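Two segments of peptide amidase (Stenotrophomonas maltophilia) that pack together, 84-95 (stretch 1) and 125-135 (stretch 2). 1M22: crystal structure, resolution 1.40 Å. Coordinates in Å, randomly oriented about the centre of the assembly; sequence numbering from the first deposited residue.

Stretch 1 84-95: LLKDNINAAPMA
Stretch 2 (125-135) LGKTNLSEWAN

A buried lysine curled past the neighbouring strand, its ammonium reaching the loop that follows that strand, is the striking feature of this contact in peptide amidase. Lys127 holds all four chi angles in the m well (-47°, -63°, -68°, -63°), so its chain curls instead of extending, and 149 Å² of the residue is covered by the other stretch. The curl delivers the ammonium to a set of oxygens: Lys127 NZ forms a salt bridge with Asp87 OD1 at 2.9 Å, donates to the carbonyl Ile89 O at 2.8 Å, and makes a weak bond to Ala95 O at 3.4 Å. A water oxygen accepts from Lys127 NZ at 2.6 Å and lies 2.7 Å from both Ala91 O and Ala95 O. The case illustrates how a buried charge can be paid for, with one carboxylate, two loop carbonyls (one of them weakly held) and a water.

The scaffold is a short parallel pairing of strands 84-86 and 125-128, whose directions differ by 25°. Leu85 lies beside Lys127 and Lys86 beside Thr128, with CA to CA distances of 4.7 Å in both pairs. Extended backbones (phi/psi -124/132 at Leu85, -114/148 at Lys127 and -106/149 at Thr128) accompany a short ladder: Leu85 N donates to Gly126 O at 3.1 Å, Thr128 N to Leu85 O at 2.8 Å, and Asp87 N to Thr128 O at 3.0 Å, with angles at the hydrogen of 160°, 155° and 144° in that order. Lys127 CA also approaches Leu85 O at 3.0 Å in a CA-H...O contact.

Beyond the strand, Asp87 (-72/24, chi1 t) and Asn88 (-113/3, chi1 p) turn the chain, and Ile89 N bonds to Lys86 O at 3.1 Å. The loop then runs on through a cis peptide before Pro93, bringing Met94 back so that its SD lies 3.7 Å from Lys127 CG and 3.7 Å from Gly126 CA. At Gly126 (162/-163), a CB would jam against the preceding carbonyl, so the backbone itself calls for glycine.

Leu85 and Lys127 share one face of the sheet, where Leu85 CB lies 3.9 Å from Lys127 CE. Leu84, Lys86 and Thr128 point to the other. There Leu84 (m, t) sets CB 3.7 Å from Thr128 CG2 and CD2 3.8 Å from Leu125 CB. Lys86 is the foil to Lys127: all four chi angles are t, and its straight chain puts CE 3.7 Å from Leu130 CD1 while NZ is bonded elsewhere in the structure. Leu130 (p, t) also packs CD2 3.7 Å from Asp87 CB, extending the contact past the strands.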

ATOM      1  N   LEU A  84       2.384   8.413  -8.138  1.00  5.62           N
ATOM      2  CA  LEU A  84       2.891   8.982  -6.889  1.00  6.39           C
ATOM      3  C   LEU A  84       3.538   7.892  -6.039  1.00  5.56           C
ATOM      4  O   LEU A  84       3.149   6.725  -6.115  1.00  6.89           O
ATOM      5  CB  LEU A  84       1.752   9.647  -6.115  1.00  7.10           C
ATOM      6  CG  LEU A  84       1.244  10.970  -6.700  1.00  6.83           C
ATOM      7  CD1 LEU A  84      -0.142  11.261  -6.159  1.00  9.11           C
ATOM      8  CD2 LEU A  84       2.207  12.101  -6.355  1.00  8.95           C
ATOM      9  N   LEU A  85       4.512   8.281  -5.220  1.00  5.62           N
ATOM     10  CA  LEU A  85       5.246   7.346  -4.367  1.00  6.18           C
ATOM     11  C   LEU A  85       5.182   7.721  -2.893  1.00  5.92           C
ATOM     12  O   LEU A  85       5.430   8.873  -2.540  1.00  6.70           O
ATOM     13  CB  LEU A  85       6.722   7.328  -4.768  1.00  7.00           C
ATOM     14  CG  LEU A  85       7.111   7.004  -6.209  1.00  6.33           C
ATOM     15  CD1 LEU A  85       8.569   7.370  -6.428  1.00  8.89           C
ATOM     16  CD2 LEU A  85       6.868   5.531  -6.491  1.00  8.28           C
ATOM     17  N   LYS A  86       4.870   6.755  -2.032  1.00  5.65           N
ATOM     18  CA  LYS A  86       4.837   7.001  -0.591  1.00  5.74           C
ATOM     19  C   LYS A  86       6.208   7.574  -0.202  1.00  6.01           C
ATOM     20  O   LYS A  86       7.243   7.107  -0.690  1.00  6.41           O
ATOM     21  CB  LYS A  86       4.575   5.689   0.148  1.00  5.38           C
ATOM     22  CG  LYS A  86       4.442   5.812   1.657  1.00  6.08           C
ATOM     23  CD  LYS A  86       4.035   4.465   2.237  1.00  5.85           C
ATOM     24  CE  LYS A  86       3.850   4.497   3.745  1.00  6.07           C
ATOM     25  NZ  LYS A  86       3.401   3.170   4.254  1.00  7.17           N
ATOM     26  N   ASP A  87       6.222   8.564   0.690  1.00  6.13           N
ATOM     27  CA  ASP A  87       7.476   9.208   1.049  1.00  6.52           C
ATOM     28  C   ASP A  87       8.488   8.470   1.910  1.00  7.04           C
ATOM     29  O   ASP A  87       9.300   9.095   2.598  1.00  9.47           O
ATOM     30  CB  ASP A  87       7.222  10.605   1.623  1.00  8.17           C
ATOM     31  CG  ASP A  87       8.457  11.491   1.549  1.00 10.02           C
ATOM     32  OD1 ASP A  87       9.174  11.429   0.524  1.00 11.17           O
ATOM     33  OD2 ASP A  87       8.708  12.251   2.504  1.00 13.53           O
ATOM     34  N   ASN A  88       8.435   7.142   1.894  1.00  6.20           N
ATOM     35  CA  ASN A  88       9.464   6.361   2.571  1.00  6.13           C
ATOM     36  C   ASN A  88      10.252   5.616   1.482  1.00  5.91           C
ATOM     37  O   ASN A  88      11.173   4.854   1.774  1.00  7.51           O
ATOM     38  CB  ASN A  88       8.888   5.385   3.619  1.00  6.46           C
ATOM     39  CG  ASN A  88       7.867   4.418   3.057  1.00  6.07           C
ATOM     40  OD1 ASN A  88       7.428   4.534   1.917  1.00  8.24           O
ATOM     41  ND2 ASN A  88       7.469   3.453   3.881  1.00  8.57           N
ATOM     42  N   ILE A  89       9.899   5.881   0.223  1.00  5.72           N
ATOM     43  CA  ILE A  89      10.551   5.265  -0.937  1.00  5.40           C
ATOM     44  C   ILE A  89      11.495   6.279  -1.597  1.00  6.29           C
ATOM     45  O   ILE A  89      11.061   7.347  -2.030  1.00  7.85           O
ATOM     46  CB  ILE A  89       9.498   4.810  -1.984  1.00  5.60           C
ATOM     47  CG1 ILE A  89       8.516   3.824  -1.344  1.00  6.48           C
ATOM     48  CG2 ILE A  89      10.195   4.189  -3.194  1.00  7.51           C
ATOM     49  CD1 ILE A  89       7.317   3.473  -2.220  1.00  8.35           C
ATOM     50  N   ASN A  90      12.781   5.945  -1.675  1.00  6.91           N
ATOM     51  CA  ASN A  90      13.774   6.840  -2.274  1.00  7.01           C
ATOM     52  C   ASN A  90      13.467   7.157  -3.734  1.00  7.07           C
ATOM     53  O   ASN A  90      13.204   6.255  -4.531  1.00  8.31           O
ATOM     54  CB  ASN A  90      15.176   6.219  -2.207  1.00  7.04           C
ATOM     55  CG  ASN A  90      15.682   6.033  -0.789  1.00  7.66           C
ATOM     56  OD1 ASN A  90      15.032   6.416   0.180  1.00  8.70           O
ATOM     57  ND2 ASN A  90      16.868   5.441  -0.666  1.00  8.96           N
ATOM     58  N   ALA A  91      13.525   8.438  -4.088  1.00  8.20           N
ATOM     59  CA  ALA A  91      13.269   8.860  -5.461  1.00  9.64           C
ATOM     60  C   ALA A  91      13.837  10.250  -5.727  1.00  9.76           C
ATOM     61  O   ALA A  91      13.304  11.249  -5.250  1.00 11.00           O
ATOM     62  CB  ALA A  91      11.767   8.848  -5.751  1.00 10.76           C
ATOM     63  N   ALA A  92      14.925  10.306  -6.485  1.00 11.40           N
ATOM     64  CA  ALA A  92      15.540  11.582  -6.820  1.00 11.49           C
ATOM     65  C   ALA A  92      14.609  12.324  -7.776  1.00 12.58           C
ATOM     66  O   ALA A  92      13.859  11.701  -8.527  1.00 12.84           O
ATOM     67  CB  ALA A  92      16.895  11.349  -7.475  1.00 13.18           C
ATOM     68  N   PRO A  93      14.651  13.666  -7.772  1.00 12.43           N
ATOM     69  CA  PRO A  93      15.497  14.540  -6.953  1.00 12.87           C
ATOM     70  C   PRO A  93      14.789  15.039  -5.694  1.00 13.09           C
ATOM     71  O   PRO A  93      15.218  16.012  -5.073  1.00 15.68           O
ATOM     72  CB  PRO A  93      15.806  15.678  -7.910  1.00 13.92           C
ATOM     73  CG  PRO A  93      14.476  15.868  -8.573  1.00 14.53           C
ATOM     74  CD  PRO A  93      13.999  14.442  -8.845  1.00 13.58           C
ATOM     75  N   MET A  94      13.702  14.376  -5.326  1.00 12.83           N
ATOM     76  CA  MET A  94      12.931  14.760  -4.151  1.00 13.65           C
ATOM     77  C   MET A  94      13.557  14.215  -2.878  1.00 12.44           C
ATOM     78  O   MET A  94      14.445  13.365  -2.916  1.00 11.86           O
ATOM     79  CB  MET A  94      11.508  14.221  -4.272  1.00 15.55           C
ATOM     80  CG  MET A  94      10.794  14.652  -5.539  1.00 18.02           C
ATOM     81  SD  MET A  94       9.542  13.465  -6.053  1.00 21.36           S
ATOM     82  CE  MET A  94      10.534  12.382  -7.084  1.00 19.30           C
ATOM     83  N   ALA A  95      13.097  14.720  -1.743  1.00 12.24           N
ATOM     84  CA  ALA A  95      13.596  14.232  -0.473  1.00 11.46           C
ATOM     85  C   ALA A  95      12.795  12.979  -0.152  1.00 11.73           C
ATOM     86  O   ALA A  95      11.749  12.732  -0.754  1.00 12.44           O
ATOM     87  CB  ALA A  95      13.387  15.278   0.616  1.00 12.62           C
ATOM     88  N   LEU A 125       5.158  11.952 -10.337  1.00  8.25           N
ATOM     89  CA  LEU A 125       4.564  13.253 -10.041  1.00  8.63           C
ATOM     90  C   LEU A 125       5.085  13.836  -8.735  1.00  9.07           C
ATOM     91  O   LEU A 125       5.195  15.055  -8.590  1.00  9.03           O
ATOM     92  CB  LEU A 125       3.042  13.144  -9.939  1.00 10.69           C
ATOM     93  CG  LEU A 125       2.207  12.944 -11.201  1.00 11.11           C
ATOM     94  CD1 LEU A 125       0.762  12.677 -10.801  1.00 14.09           C
ATOM     95  CD2 LEU A 125       2.294  14.177 -12.091  1.00 13.90           C
ATOM     96  N   GLY A 126       5.393  12.961  -7.784  1.00  7.31           N
ATOM     97  CA  GLY A 126       5.874  13.411  -6.494  1.00  8.20           C
ATOM     98  C   GLY A 126       5.750  12.334  -5.437  1.00  7.85           C
ATOM     99  O   GLY A 126       5.580  11.155  -5.758  1.00  7.59           O
ATOM    100  N   LYS A 127       5.819  12.750  -4.175  1.00  7.20           N
ATOM    101  CA  LYS A 127       5.746  11.847  -3.032  1.00  6.89           C
ATOM    102  C   LYS A 127       4.486  12.099  -2.214  1.00  7.19           C
ATOM    103  O   LYS A 127       4.012  13.232  -2.126  1.00  8.16           O
ATOM    104  CB  LYS A 127       6.971  12.049  -2.132  1.00  8.30           C
ATOM    105  CG  LYS A 127       8.308  12.096  -2.867  1.00  9.87           C
ATOM    106  CD  LYS A 127       8.627  10.787  -3.578  1.00 12.57           C
ATOM    107  CE  LYS A 127       8.903   9.661  -2.593  1.00 14.81           C
ATOM    108  NZ  LYS A 127      10.110   9.915  -1.748  1.00 12.75           N
ATOM    109  N   THR A 128       3.947  11.045  -1.610  1.00  5.76           N
ATOM    110  CA  THR A 128       2.744  11.172  -0.801  1.00  5.88           C
ATOM    111  C   THR A 128       3.003  11.091   0.697  1.00  6.68           C
ATOM    112  O   THR A 128       3.930  10.416   1.160  1.00  6.81           O
ATOM    113  CB  THR A 128       1.700  10.104  -1.175  1.00  5.10           C
ATOM    114  OG1 THR A 128       2.318   8.810  -1.175  1.00  7.72           O
ATOM    115  CG2 THR A 128       1.112  10.400  -2.546  1.00  7.96           C
ATOM    116  N   ASN A 129       2.168  11.794   1.450  1.00  6.29           N
ATOM    117  CA  ASN A 129       2.280  11.821   2.895  1.00  6.62           C
ATOM    118  C   ASN A 129       1.966  10.454   3.486  1.00  6.47           C
ATOM    119  O   ASN A 129       1.293   9.625   2.867  1.00  6.73           O
ATOM    120  CB  ASN A 129       1.337  12.887   3.468  1.00  6.68           C
ATOM    121  CG  ASN A 129       1.613  13.192   4.925  1.00  6.54           C
ATOM    122  OD1 ASN A 129       2.762  13.208   5.359  1.00  7.29           O
ATOM    123  ND2 ASN A 129       0.555  13.467   5.682  1.00  8.92           N
ATOM    124  N   LEU A 130       2.460  10.228   4.695  1.00  6.77           N
ATOM    125  CA  LEU A 130       2.262   8.970   5.392  1.00  6.65           C
ATOM    126  C   LEU A 130       2.312   9.231   6.887  1.00  6.49           C
ATOM    127  O   LEU A 130       2.812  10.271   7.325  1.00  7.79           O
ATOM    128  CB  LEU A 130       3.393   7.990   5.046  1.00  6.33           C
ATOM    129  CG  LEU A 130       4.801   8.406   5.505  1.00  7.20           C
ATOM    130  CD1 LEU A 130       5.713   7.190   5.555  1.00  8.41           C
ATOM    131  CD2 LEU A 130       5.371   9.470   4.570  1.00 10.16           C
ATOM    132  N   SER A 131       1.782   8.298   7.668  1.00  6.49           N
ATOM    133  CA  SER A 131       1.876   8.416   9.118  1.00  5.47           C
ATOM    134  C   SER A 131       3.391   8.453   9.325  1.00  5.77           C
ATOM    135  O   SER A 131       4.111   7.627   8.760  1.00  6.79           O
ATOM    136  CB  SER A 131       1.284   7.177   9.786  1.00  6.01           C
ATOM    137  OG  SER A 131      -0.069   7.009   9.399  1.00  7.04           O
ATOM    138  N   GLU A 132       3.885   9.402  10.119  1.00  6.61           N
ATOM    139  CA  GLU A 132       5.328   9.530  10.310  1.00  7.17           C
ATOM    140  C   GLU A 132       6.021   8.214  10.648  1.00  5.99           C
ATOM    141  O   GLU A 132       5.560   7.456  11.503  1.00  7.00           O
ATOM    142  CB  GLU A 132       5.645  10.571  11.387  1.00  8.04           C
ATOM    143  CG  GLU A 132       6.939  11.315  11.111  1.00  7.93           C
ATOM    144  CD  GLU A 132       7.318  12.264  12.226  1.00  9.22           C
ATOM    145  OE1 GLU A 132       7.842  11.789  13.253  1.00  9.13           O
ATOM    146  OE2 GLU A 132       7.085  13.483  12.072  1.00 10.01           O
ATOM    147  N   TRP A 133       7.139   7.960   9.969  1.00  6.85           N
ATOM    148  CA  TRP A 133       7.920   6.736  10.153  1.00  7.11           C
ATOM    149  C   TRP A 133       7.065   5.490   9.940  1.00  6.74           C
ATOM    150  O   TRP A 133       7.265   4.457  10.582  1.00  7.26           O
ATOM    151  CB  TRP A 133       8.581   6.720  11.542  1.00  8.59           C
ATOM    152  CG  TRP A 133       9.593   7.817  11.700  1.00  7.27           C
ATOM    153  CD1 TRP A 133       9.458   8.961  12.434  1.00  8.60           C
ATOM    154  CD2 TRP A 133      10.847   7.931  11.010  1.00  7.76           C
ATOM    155  NE1 TRP A 133      10.544   9.782  12.237  1.00  8.62           N
ATOM    156  CE2 TRP A 133      11.411   9.175  11.368  1.00  8.33           C
ATOM    157  CE3 TRP A 133      11.545   7.101  10.120  1.00  9.05           C
ATOM    158  CZ2 TRP A 133      12.643   9.613  10.865  1.00  9.03           C
ATOM    159  CZ3 TRP A 133      12.771   7.537   9.619  1.00  9.81           C
ATOM    160  CH2 TRP A 133      13.306   8.783   9.994  1.00  8.06           C
ATOM    161  N   ALA A 134       6.116   5.606   9.013  1.00  6.28           N
ATOM    162  CA  ALA A 134       5.202   4.521   8.665  1.00  6.91           C
ATOM    163  C   ALA A 134       4.467   3.992   9.890  1.00  6.22           C
ATOM    164  O   ALA A 134       4.196   2.797  10.018  1.00  7.62           O
ATOM    165  CB  ALA A 134       5.961   3.395   7.964  1.00  7.87           C
ATOM    166  N   ASN A 135       4.136   4.917  10.784  1.00  7.54           N
ATOM    167  CA  ASN A 135       3.427   4.636  12.026  1.00  8.16           C
ATOM    168  C   ASN A 135       4.180   3.764  13.025  1.00  7.57           C
ATOM    169  O   ASN A 135       3.566   3.040  13.809  1.00 11.57           O
ATOM    170  CB  ASN A 135       2.042   4.038  11.745  1.00  9.15           C
ATOM    171  CG  ASN A 135       1.121   4.132  12.948  1.00 12.16           C
ATOM    172  OD1 ASN A 135       1.177   5.104  13.703  1.00 16.96           O
ATOM    173  ND2 ASN A 135       0.267   3.133  13.130  1.00 12.34           N
TER
HETATM  174  O   HOH W   1      11.699  11.430  -3.085  1.00 23.51           O